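Local coordinates for F5/8 type C domain protein (Clostridium perfringens, PDB 7JRM) that probably recognises mucin-type glycans through its carbohydrate-binding module, as part of a multidomain clostridial O-glycopeptidase directed at mucin glycoproteins, at residues P302-Q313 and L331-L342; N374-L385 and G451-F460. All coordinates share one frame; numbering follows the deposited sequence.

Contact 1 (P302-Q313 and L331-L342); sequences PDKYLLKSIQNQ and LTLSGVEDLTGL
The ring of Tyr305 sits against the backbone of the 331-342 loop, with Ser334 O at its edge, 3.7 Å from CD2, and Gly335 O approaching obliquely, 3.2 Å from CG. Gly335, with no side chain, lets the ring lie close against its carbonyl. The carboxylate of Asp303 joins both segments. Asp338 N binds Asp303 OD1 at 2.7 Å, on the anti lone pair. Asp303 OD2 receives Tyr305 N at 2.9 Å. Glu337 N also approaches OD1, nearly along its C-O axis, at a length so short that its details are doubtful. One aspartate is thus both N-cap of helix 304-313 and clasp for the loop. Its CG lies opposite the backbone N (chi1 -163°), turning the carboxylate toward both sets of donors. Asp338 forms an Asx turn: its OD1 is met by Thr340 N from above the carboxylate plane and by Thr340 OG1 on the syn side, both from the same face. The sequence and short parallel strands are those of a leucine-rich repeat region resembling that of the internalins, where this helix probably forms the N-terminal cap over edge strand 330-332. Beneath the helix, leucines form the core: Leu306 CD1 meets Leu333 CD2 at 3.7 Å and lies near Leu342, while Leu306 CD2 rests near Asp338 O and Thr340 O. Ser309, small enough for a close helix approach, accepts Ser334 N on OG at 3.3 Å. At the far end Gln313 bends at chi2 (95°), and its OE1 accepts Thr332 N at 3.0 Å, tilted 30° from the amide carbonyl plane.

Contact 2 (N374-L385 and G451-F460); sequences NAQEQFIAAGEL and GFSGVMFYLF
Tyr458 offers one face of its ring to the methyl of Ala382, whose CB stands 3.6 Å from the ring centroid in a CH-pi contact, while Leu385 crosses the same ring obliquely, its CG 3.5 Å from CD1. These side chains belong to a parallel strand pairing in the mixed sheet that runs from the short repeat strands into the C-terminal beta region, consistent with the Ig-like domain fused to the repeats of internalins. Two beta bulges shift the register by one residue each, between Ala375 and Gln378 and between Ala381 and Glu384. At the first, Gly454, which has no side chain, lies with its CA 3.9 Å from the CA of Gln378, the closest CA pair of this register. There Ser453 OG, held at chi1 79° between its own backbone N and carbonyl carbon, accepts Glu377 N at 3.0 Å, and Ser453 O receives Gln378 N. On one face of the sheet the Phe379 and Phe457 side chains run side by side in the same direction, Phe379 CE1 reaching Phe457 CB at 3.5 Å. The opposite face is more deeply buried and mostly apolar: Phe452 turns the edge of its ring to Ala375 O, and the extended Met456 brings CE within 3.7 Å of Ala382 CB. Gln378 crosses Phe452 at about a right angle; its buried amide is satisfied beyond the pair by Met353 O and Val358 N, and Tyr458 OH by Asp395 O. Past the second bulge, Leu385 N meets Leu459 O at 2.7 Å, with an N-H...O angle of 172°.

How the contacts relate
Contact 1 and contact 2 reach the same seven-stranded sheet: the first packs a helix on the end of its outermost strand 330-332 and the loop that follows it, and the second pairs strands 372-384 and 452-461, with strand 350-352 between the two. Their centres lie about 17 Å apart, and their nearest atoms, about 5 Å apart, do not touch. Asn356 bridges them, its side chain bonded to the backbone of Leu333 and Val336 in contact 1 and its backbone to Phe379 in contact 2. Along the chain, contact 1 is complete before contact 2 begins. Neither shares a residue with the calcium site, which Ser163, Val206, Asp208, Gly210 and Asp214 form much earlier in the chain.

Contact 1 (P302-Q313 and L331-L342)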
loop_
_atom_site.group_PDB
_atom_site.type_symbol
_atom_site.label_atom_id
_atom_site.label_comp_id
_atom_site.label_asym_id
_atom_site.label_seq_id
_atom_site.Cartn_x
_atom_site.Cartn_y
_atom_site.Cartn_z
ATOM N N PRO A 302 24.958 -24.860 24.535
ATOM C CA PRO A 302 26.075 -25.203 25.430
ATOM C C PRO A 302 25.635 -25.615 26.824
ATOM O O PRO A 302 26.290 -26.467 27.436
ATOM C CB PRO A 302 26.914 -23.917 25.459
ATOM C CG PRO A 302 25.974 -22.830 25.061
ATOM C CD PRO A 302 24.982 -23.446 24.121
ATOM N N ASP A 303 24.555 -25.041 27.348
ATOM C CA ASP A 303 24.059 -25.405 28.672
ATOM C C ASP A 303 23.358 -26.755 28.578
ATOM O O ASP A 303 22.324 -26.884 27.913
ATOM C CB ASP A 303 23.119 -24.328 29.208
ATOM C CG ASP A 303 22.889 -24.439 30.705
ATOM O OD1 ASP A 303 22.772 -23.386 31.366
ATOM O OD2 ASP A 303 22.815 -25.574 31.225
ATOM N N LYS A 304 23.921 -27.766 29.246
ATOM C CA LYS A 304 23.331 -29.099 29.205
ATOM C C LYS A 304 21.982 -29.142 29.911
ATOM O O LYS A 304 21.136 -29.979 29.574
ATOM C CB LYS A 304 24.288 -30.116 29.828
ATOM N N TYR A 305 21.761 -28.257 30.886
ATOM C CA TYR A 305 20.476 -28.228 31.574
ATOM C C TYR A 305 19.386 -27.623 30.700
ATOM O O TYR A 305 18.224 -28.036 30.785
ATOM C CB TYR A 305 20.599 -27.457 32.887
ATOM C CG TYR A 305 21.320 -28.221 33.975
ATOM C CD1 TYR A 305 22.699 -28.387 33.938
ATOM C CD2 TYR A 305 20.621 -28.778 35.038
ATOM C CE1 TYR A 305 23.362 -29.086 34.929
ATOM C CE2 TYR A 305 21.276 -29.478 36.035
ATOM C CZ TYR A 305 22.646 -29.629 35.976
ATOM O OH TYR A 305 23.301 -30.324 36.965
ATOM N N LEU A 306 19.737 -26.645 29.860
ATOM C CA LEU A 306 18.777 -26.130 28.891
ATOM C C LEU A 306 18.438 -27.186 27.848
ATOM O O LEU A 306 17.279 -27.309 27.432
ATOM C CB LEU A 306 19.328 -24.869 28.226
ATOM C CG LEU A 306 18.476 -24.241 27.121
ATOM C CD1 LEU A 306 17.100 -23.870 27.648
ATOM C CD2 LEU A 306 19.173 -23.026 26.528
ATOM N N LEU A 307 19.438 -27.957 27.415
ATOM C CA LEU A 307 19.187 -29.053 26.485
ATOM C C LEU A 307 18.264 -30.096 27.103
ATOM O O LEU A 307 17.349 -30.599 26.441
ATOM C CB LEU A 307 20.510 -29.689 26.058
ATOM C CG LEU A 307 20.434 -31.052 25.367
ATOM C CD1 LEU A 307 19.854 -30.913 23.970
ATOM C CD2 LEU A 307 21.807 -31.707 25.320
ATOM N N LYS A 308 18.487 -30.429 28.377
ATOM C CA LYS A 308 17.614 -31.378 29.059
ATOM C C LYS A 308 16.224 -30.791 29.272
ATOM O O LYS A 308 15.221 -31.512 29.201
ATOM C CB LYS A 308 18.236 -31.795 30.392
ATOM C CG LYS A 308 17.403 -32.786 31.191
ATOM C CD LYS A 308 17.120 -34.044 30.388
ATOM C CE LYS A 308 16.404 -35.085 31.234
ATOM N NZ LYS A 308 17.272 -35.600 32.328
ATOM N N SER A 309 16.143 -29.484 29.533
ATOM C CA SER A 309 14.845 -28.847 29.731
ATOM C C SER A 309 14.020 -28.864 28.450
ATOM O O SER A 309 12.806 -29.099 28.491
ATOM C CB SER A 309 15.037 -27.414 30.229
ATOM O OG SER A 309 15.337 -27.388 31.614
ATOM N N ILE A 310 14.659 -28.619 27.305
ATOM C CA ILE A 310 13.943 -28.651 26.034
ATOM C C ILE A 310 13.558 -30.081 25.677
ATOM O O ILE A 310 12.469 -30.332 25.142
ATOM C CB ILE A 310 14.793 -27.993 24.931
ATOM C CG1 ILE A 310 14.962 -26.499 25.212
ATOM C CG2 ILE A 310 14.166 -28.209 23.561
ATOM C CD1 ILE A 310 15.935 -25.808 24.284
ATOM N N GLN A 311 14.435 -31.044 25.975
ATOM C CA GLN A 311 14.124 -32.442 25.695
ATOM C C GLN A 311 12.942 -32.922 26.526
ATOM O O GLN A 311 12.126 -33.723 26.054
ATOM C CB GLN A 311 15.353 -33.313 25.955
ATOM C CG GLN A 311 16.365 -33.315 24.820
ATOM C CD GLN A 311 17.687 -33.941 25.219
ATOM O OE1 GLN A 311 17.947 -34.173 26.399
ATOM N NE2 GLN A 311 18.533 -34.217 24.233
ATOM N N ASN A 312 12.832 -32.444 27.768
ATOM C CA ASN A 312 11.701 -32.826 28.608
ATOM C C ASN A 312 10.397 -32.249 28.075
ATOM O O ASN A 312 9.345 -32.895 28.155
ATOM C CB ASN A 312 11.937 -32.367 30.047
ATOM C CG ASN A 312 12.626 -33.422 30.890
ATOM O OD1 ASN A 312 12.155 -34.555 30.994
ATOM N ND2 ASN A 312 13.745 -33.054 31.502
ATOM N N GLN A 313 10.444 -31.033 27.524
ATOM C CA GLN A 313 9.232 -30.402 27.018
ATOM C C GLN A 313 8.777 -31.019 25.701
ATOM O O GLN A 313 7.572 -31.102 25.441
ATOM C CB GLN A 313 9.458 -28.900 26.846
ATOM C CG GLN A 313 8.192 -28.101 26.579
ATOM C CD GLN A 313 7.600 -27.508 27.841
ATOM O OE1 GLN A 313 8.325 -27.103 28.751
ATOM N NE2 GLN A 313 6.275 -27.449 27.902
ATOM N N LEU A 331 7.684 -23.242 27.632
ATOM C CA LEU A 331 8.902 -23.933 28.033
ATOM C C LEU A 331 9.160 -23.703 29.513
ATOM O O LEU A 331 9.062 -22.570 29.995
ATOM C CB LEU A 331 10.102 -23.458 27.206
ATOM C CG LEU A 331 11.430 -24.171 27.462
ATOM C CD1 LEU A 331 11.322 -25.654 27.140
ATOM C CD2 LEU A 331 12.542 -23.527 26.653
ATOM N N THR A 332 9.491 -24.778 30.223
ATOM C CA THR A 332 9.841 -24.727 31.635
ATOM C C THR A 332 11.305 -25.115 31.792
ATOM O O THR A 332 11.741 -26.135 31.250
ATOM C CB THR A 332 8.949 -25.659 32.458
ATOM O OG1 THR A 332 7.605 -25.163 32.456
ATOM C CG2 THR A 332 9.445 -25.747 33.895
ATOM N N LEU A 333 12.057 -24.301 32.526
ATOM C CA LEU A 333 13.484 -24.510 32.716
ATOM C C LEU A 333 13.783 -24.903 34.157
ATOM O O LEU A 333 13.020 -24.606 35.079
ATOM C CB LEU A 333 14.276 -23.251 32.344
ATOM C CG LEU A 333 14.074 -22.731 30.920
ATOM C CD1 LEU A 333 15.049 -21.609 30.616
ATOM C CD2 LEU A 333 14.223 -23.858 29.914
ATOM N N SER A 334 14.916 -25.579 34.336
ATOM C CA SER A 334 15.355 -26.009 35.660
ATOM C C SER A 334 16.868 -26.155 35.647
ATOM O O SER A 334 17.410 -26.916 34.840
ATOM C CB SER A 334 14.688 -27.327 36.062
ATOM O OG SER A 334 15.352 -27.921 37.163
ATOM N N GLY A 335 17.542 -25.425 36.534
ATOM C CA GLY A 335 18.985 -25.515 36.642
ATOM C C GLY A 335 19.757 -24.937 35.479
ATOM O O GLY A 335 20.906 -25.328 35.259
ATOM N N VAL A 336 19.168 -24.010 34.734
ATOM C CA VAL A 336 19.798 -23.438 33.550
ATOM C C VAL A 336 20.639 -22.235 33.954
ATOM O O VAL A 336 20.224 -21.412 34.779
ATOM C CB VAL A 336 18.738 -23.050 32.502
ATOM C CG1 VAL A 336 19.400 -22.503 31.246
ATOM C CG2 VAL A 336 17.860 -24.248 32.169
ATOM N N GLU A 337 21.834 -22.138 33.372
ATOM C CA GLU A 337 22.726 -21.005 33.580
ATOM C C GLU A 337 22.916 -20.149 32.338
ATOM O O GLU A 337 23.196 -18.956 32.463
ATOM C CB GLU A 337 24.104 -21.488 34.054
ATOM C CG GLU A 337 24.168 -21.867 35.522
ATOM C CD GLU A 337 25.466 -22.562 35.884
ATOM O OE1 GLU A 337 26.491 -22.295 35.222
ATOM O OE2 GLU A 337 25.463 -23.377 36.831
ATOM N N ASP A 338 22.766 -20.730 31.150
ATOM C CA ASP A 338 23.009 -20.037 29.890
ATOM C C ASP A 338 21.823 -20.279 28.969
ATOM O O ASP A 338 21.506 -21.431 28.653
ATOM C CB ASP A 338 24.310 -20.525 29.242
ATOM C CG ASP A 338 24.692 -19.724 28.011
ATOM O OD1 ASP A 338 24.004 -18.731 27.695
ATOM O OD2 ASP A 338 25.692 -20.090 27.358
ATOM N N LEU A 339 21.176 -19.200 28.538
ATOM C CA LEU A 339 20.018 -19.276 27.657
ATOM C C LEU A 339 20.398 -19.362 26.185
ATOM O O LEU A 339 19.512 -19.276 25.327
ATOM C CB LEU A 339 19.105 -18.067 27.881
ATOM C CG LEU A 339 18.389 -17.985 29.229
ATOM C CD1 LEU A 339 17.560 -16.714 29.313
ATOM C CD2 LEU A 339 17.519 -19.210 29.445
ATOM N N THR A 340 21.683 -19.527 25.876
ATOM C CA THR A 340 22.132 -19.565 24.490
ATOM C C THR A 340 21.447 -20.697 23.735
ATOM O O THR A 340 21.425 -21.844 24.192
ATOM C CB THR A 340 23.651 -19.731 24.429
ATOM O OG1 THR A 340 24.280 -18.622 25.083
ATOM C CG2 THR A 340 24.126 -19.792 22.984
ATOM N N GLY A 341 20.881 -20.364 22.573
ATOM C CA GLY A 341 20.109 -21.284 21.767
ATOM C C GLY A 341 18.627 -20.965 21.740
ATOM O O GLY A 341 17.960 -21.244 20.737
ATOM N N LEU A 342 18.105 -20.374 22.818
ATOM C CA LEU A 342 16.690 -20.032 22.892
ATOM C C LEU A 342 16.304 -18.893 21.958
ATOM O O LEU A 342 15.109 -18.617 21.809
ATOM C CB LEU A 342 16.314 -19.670 24.329
ATOM C CG LEU A 342 15.783 -20.821 25.184
ATOM C CD1 LEU A 342 15.307 -20.316 26.537
ATOM C CD2 LEU A 342 14.668 -21.552 24.453
HETATM O O HOH W 1 22.780 -22.795 26.402
HETATM O O HOH W 2 23.475 -24.967 34.002
HETATM O O HOH W 3 17.050 -29.420 33.299
HETATM O O HOH W 4 11.283 -28.662 30.440
#

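Contact 2 (N374-L385 and G451-F460)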
loop_
_atom_site.group_PDB
_atom_site.type_symbol
_atom_site.label_atom_id
_atom_site.label_comp_id
_atom_site.label_asym_id
_atom_site.label_seq_id
_atom_site.Cartn_x
_atom_site.Cartn_y
_atom_site.Cartn_z
ATOM N N ASN A 374 8.553 -15.770 33.531
ATOM C CA ASN A 374 8.660 -16.028 34.965
ATOM C C ASN A 374 10.118 -16.385 35.253
ATOM O O ASN A 374 10.527 -17.539 35.121
ATOM C CB ASN A 374 7.709 -17.140 35.397
ATOM C CG ASN A 374 6.255 -16.807 35.115
ATOM O OD1 ASN A 374 5.753 -15.763 35.531
ATOM N ND2 ASN A 374 5.573 -17.696 34.404
ATOM N N ALA A 375 10.896 -15.381 35.649
ATOM C CA ALA A 375 12.323 -15.530 35.919
ATOM C C ALA A 375 12.676 -14.916 37.268
ATOM O O ALA A 375 13.649 -14.173 37.409
ATOM C CB ALA A 375 13.154 -14.898 34.807
ATOM N N GLN A 376 11.882 -15.231 38.285
ATOM C CA GLN A 376 12.051 -14.640 39.603
ATOM C C GLN A 376 12.900 -15.533 40.498
ATOM O O GLN A 376 12.893 -16.762 40.373
ATOM C CB GLN A 376 10.693 -14.392 40.260
ATOM C CG GLN A 376 9.862 -13.315 39.587
ATOM C CD GLN A 376 8.946 -12.599 40.558
ATOM O OE1 GLN A 376 8.271 -13.231 41.370
ATOM N NE2 GLN A 376 8.916 -11.274 40.479
ATOM N N GLU A 377 13.641 -14.892 41.403
ATOM C CA GLU A 377 14.423 -15.568 42.440
ATOM C C GLU A 377 15.468 -16.507 41.831
ATOM O O GLU A 377 15.506 -17.708 42.105
ATOM C CB GLU A 377 13.505 -16.315 43.414
ATOM C CG GLU A 377 12.705 -15.398 44.324
ATOM C CD GLU A 377 11.814 -16.158 45.285
ATOM O OE1 GLU A 377 12.200 -17.271 45.704
ATOM O OE2 GLU A 377 10.728 -15.643 45.623
ATOM N N GLN A 378 16.326 -15.928 40.998
ATOM C CA GLN A 378 17.465 -16.656 40.468
ATOM C C GLN A 378 18.590 -16.701 41.499
ATOM O O GLN A 378 18.614 -15.939 42.468
ATOM C CB GLN A 378 17.969 -16.008 39.177
ATOM C CG GLN A 378 16.882 -15.723 38.154
ATOM C CD GLN A 378 16.403 -16.976 37.453
ATOM O OE1 GLN A 378 17.187 -17.684 36.822
ATOM N NE2 GLN A 378 15.109 -17.256 37.558
ATOM N N PHE A 379 19.530 -17.617 41.281
ATOM C CA PHE A 379 20.746 -17.683 42.087
ATOM C C PHE A 379 21.895 -18.080 41.173
ATOM O O PHE A 379 21.925 -19.206 40.668
ATOM C CB PHE A 379 20.613 -18.667 43.247
ATOM C CG PHE A 379 21.892 -18.865 44.006
ATOM C CD1 PHE A 379 22.393 -17.859 44.814
ATOM C CD2 PHE A 379 22.607 -20.046 43.891
ATOM C CE1 PHE A 379 23.575 -18.032 45.507
ATOM C CE2 PHE A 379 23.789 -20.225 44.582
ATOM C CZ PHE A 379 24.274 -19.216 45.390
ATOM N N ILE A 380 22.838 -17.168 40.973
ATOM C CA ILE A 380 23.970 -17.381 40.081
ATOM C C ILE A 380 25.223 -17.418 40.945
ATOM O O ILE A 380 25.716 -16.376 41.393
ATOM C CB ILE A 380 24.060 -16.298 39.002
ATOM C CG1 ILE A 380 22.694 -16.093 38.341
ATOM C CG2 ILE A 380 25.106 -16.669 37.963
ATOM C CD1 ILE A 380 22.004 -14.806 38.745
ATOM N N ALA A 381 25.740 -18.619 41.189
ATOM C CA ALA A 381 27.000 -18.789 41.906
ATOM C C ALA A 381 28.139 -18.396 40.975
ATOM O O ALA A 381 28.569 -19.184 40.130
ATOM C CB ALA A 381 27.150 -20.226 42.392
ATOM N N ALA A 382 28.630 -17.169 41.125
ATOM C CA ALA A 382 29.608 -16.601 40.208
ATOM C C ALA A 382 31.048 -16.944 40.572
ATOM O O ALA A 382 31.974 -16.391 39.969
ATOM C CB ALA A 382 29.435 -15.083 40.136
ATOM N N GLY A 383 31.261 -17.829 41.539
ATOM C CA GLY A 383 32.594 -18.316 41.831
ATOM C C GLY A 383 33.342 -17.476 42.850
ATOM O O GLY A 383 32.769 -16.723 43.644
ATOM N N GLU A 384 34.665 -17.616 42.811
ATOM C CA GLU A 384 35.558 -16.989 43.774
ATOM C C GLU A 384 36.281 -15.806 43.145
ATOM O O GLU A 384 36.714 -15.869 41.990
ATOM C CB GLU A 384 36.581 -18.002 44.298
ATOM C CG GLU A 384 37.722 -17.388 45.098
ATOM C CD GLU A 384 38.760 -18.412 45.518
ATOM O OE1 GLU A 384 39.352 -18.247 46.605
ATOM O OE2 GLU A 384 38.985 -19.380 44.761
ATOM N N LEU A 385 36.403 -14.725 43.910
ATOM C CA LEU A 385 37.211 -13.574 43.530
ATOM C C LEU A 385 38.500 -13.589 44.337
ATOM O O LEU A 385 38.475 -13.820 45.550
ATOM C CB LEU A 385 36.453 -12.267 43.763
ATOM C CG LEU A 385 35.172 -12.052 42.960
ATOM C CD1 LEU A 385 34.383 -10.878 43.521
ATOM C CD2 LEU A 385 35.482 -11.840 41.485
ATOM N N GLY A 451 9.535 -9.172 36.420
ATOM C CA GLY A 451 9.563 -10.613 36.313
ATOM C C GLY A 451 10.936 -11.244 36.377
ATOM O O GLY A 451 11.042 -12.469 36.238
ATOM N N PHE A 452 11.990 -10.456 36.584
ATOM C CA PHE A 452 13.362 -10.957 36.614
ATOM C C PHE A 452 14.023 -10.476 37.898
ATOM O O PHE A 452 14.264 -9.277 38.065
ATOM C CB PHE A 452 14.143 -10.488 35.386
ATOM C CG PHE A 452 15.513 -11.093 35.269
ATOM C CD1 PHE A 452 15.718 -12.437 35.535
ATOM C CD2 PHE A 452 16.595 -10.319 34.884
ATOM C CE1 PHE A 452 16.978 -12.996 35.424
ATOM C CE2 PHE A 452 17.856 -10.871 34.770
ATOM C CZ PHE A 452 18.048 -12.211 35.041
ATOM N N SER A 453 14.317 -11.410 38.800
ATOM C CA SER A 453 14.938 -11.084 40.076
ATOM C C SER A 453 15.789 -12.262 40.527
ATOM O O SER A 453 15.661 -13.376 40.014
ATOM C CB SER A 453 13.888 -10.741 41.139
ATOM O OG SER A 453 13.307 -11.917 41.675
ATOM N N GLY A 454 16.661 -12.004 41.493
ATOM C CA GLY A 454 17.486 -13.066 42.038
ATOM C C GLY A 454 18.707 -12.506 42.748
ATOM O O GLY A 454 18.736 -11.341 43.140
ATOM N N VAL A 455 19.708 -13.374 42.897
ATOM C CA VAL A 455 20.924 -13.064 43.640
ATOM C C VAL A 455 22.117 -13.624 42.878
ATOM O O VAL A 455 22.141 -14.812 42.539
ATOM C CB VAL A 455 20.885 -13.644 45.068
ATOM C CG1 VAL A 455 22.288 -13.723 45.657
ATOM C CG2 VAL A 455 19.967 -12.822 45.956
ATOM N N MET A 456 23.104 -12.773 42.611
ATOM C CA MET A 456 24.383 -13.196 42.053
ATOM C C MET A 456 25.411 -13.195 43.177
ATOM O O MET A 456 25.695 -12.143 43.761
ATOM C CB MET A 456 24.819 -12.274 40.915
ATOM C CG MET A 456 26.070 -12.735 40.187
ATOM S SD MET A 456 26.125 -12.151 38.484
ATOM C CE MET A 456 27.838 -12.461 38.073
ATOM N N PHE A 457 25.964 -14.366 43.480
ATOM C CA PHE A 457 26.786 -14.558 44.667
ATOM C C PHE A 457 28.250 -14.732 44.288
ATOM O O PHE A 457 28.577 -15.502 43.379
ATOM C CB PHE A 457 26.307 -15.769 45.469
ATOM C CG PHE A 457 27.089 -16.007 46.728
ATOM C CD1 PHE A 457 26.903 -15.199 47.838
ATOM C CD2 PHE A 457 28.012 -17.037 46.803
ATOM C CE1 PHE A 457 27.623 -15.414 48.998
ATOM C CE2 PHE A 457 28.735 -17.256 47.961
ATOM C CZ PHE A 457 28.539 -16.445 49.060
ATOM N N TYR A 458 29.121 -14.014 44.992
ATOM C CA TYR A 458 30.564 -14.177 44.920
ATOM C C TYR A 458 31.093 -14.596 46.286
ATOM O O TYR A 458 30.380 -14.562 47.293
ATOM C CB TYR A 458 31.256 -12.880 44.483
ATOM C CG TYR A 458 31.125 -12.528 43.020
ATOM C CD1 TYR A 458 31.980 -13.075 42.073
ATOM C CD2 TYR A 458 30.163 -11.625 42.589
ATOM C CE1 TYR A 458 31.874 -12.742 40.737
ATOM C CE2 TYR A 458 30.046 -11.289 41.257
ATOM C CZ TYR A 458 30.903 -11.850 40.334
ATOM O OH TYR A 458 30.791 -11.516 39.004
ATOM N N LEU A 459 32.364 -14.988 46.318
ATOM C CA LEU A 459 33.056 -15.202 47.579
ATOM C C LEU A 459 34.520 -14.830 47.404
ATOM O O LEU A 459 35.066 -14.896 46.299
ATOM C CB LEU A 459 32.901 -16.648 48.088
ATOM C CG LEU A 459 33.520 -17.894 47.430
ATOM C CD1 LEU A 459 35.042 -17.992 47.576
ATOM C CD2 LEU A 459 32.859 -19.143 47.998
ATOM N N PHE A 460 35.147 -14.428 48.507
ATOM C CA PHE A 460 36.574 -14.144 48.515
ATOM C C PHE A 460 37.123 -14.441 49.902
ATOM O O PHE A 460 36.515 -14.074 50.910
ATOM C CB PHE A 460 36.871 -12.693 48.106
ATOM C CG PHE A 460 36.322 -11.658 49.049
ATOM C CD1 PHE A 460 37.116 -11.119 50.049
ATOM C CD2 PHE A 460 35.017 -11.209 48.924
ATOM C CE1 PHE A 460 36.617 -10.162 50.913
ATOM C CE2 PHE A 460 34.512 -10.252 49.785
ATOM C CZ PHE A 460 35.314 -9.727 50.779
#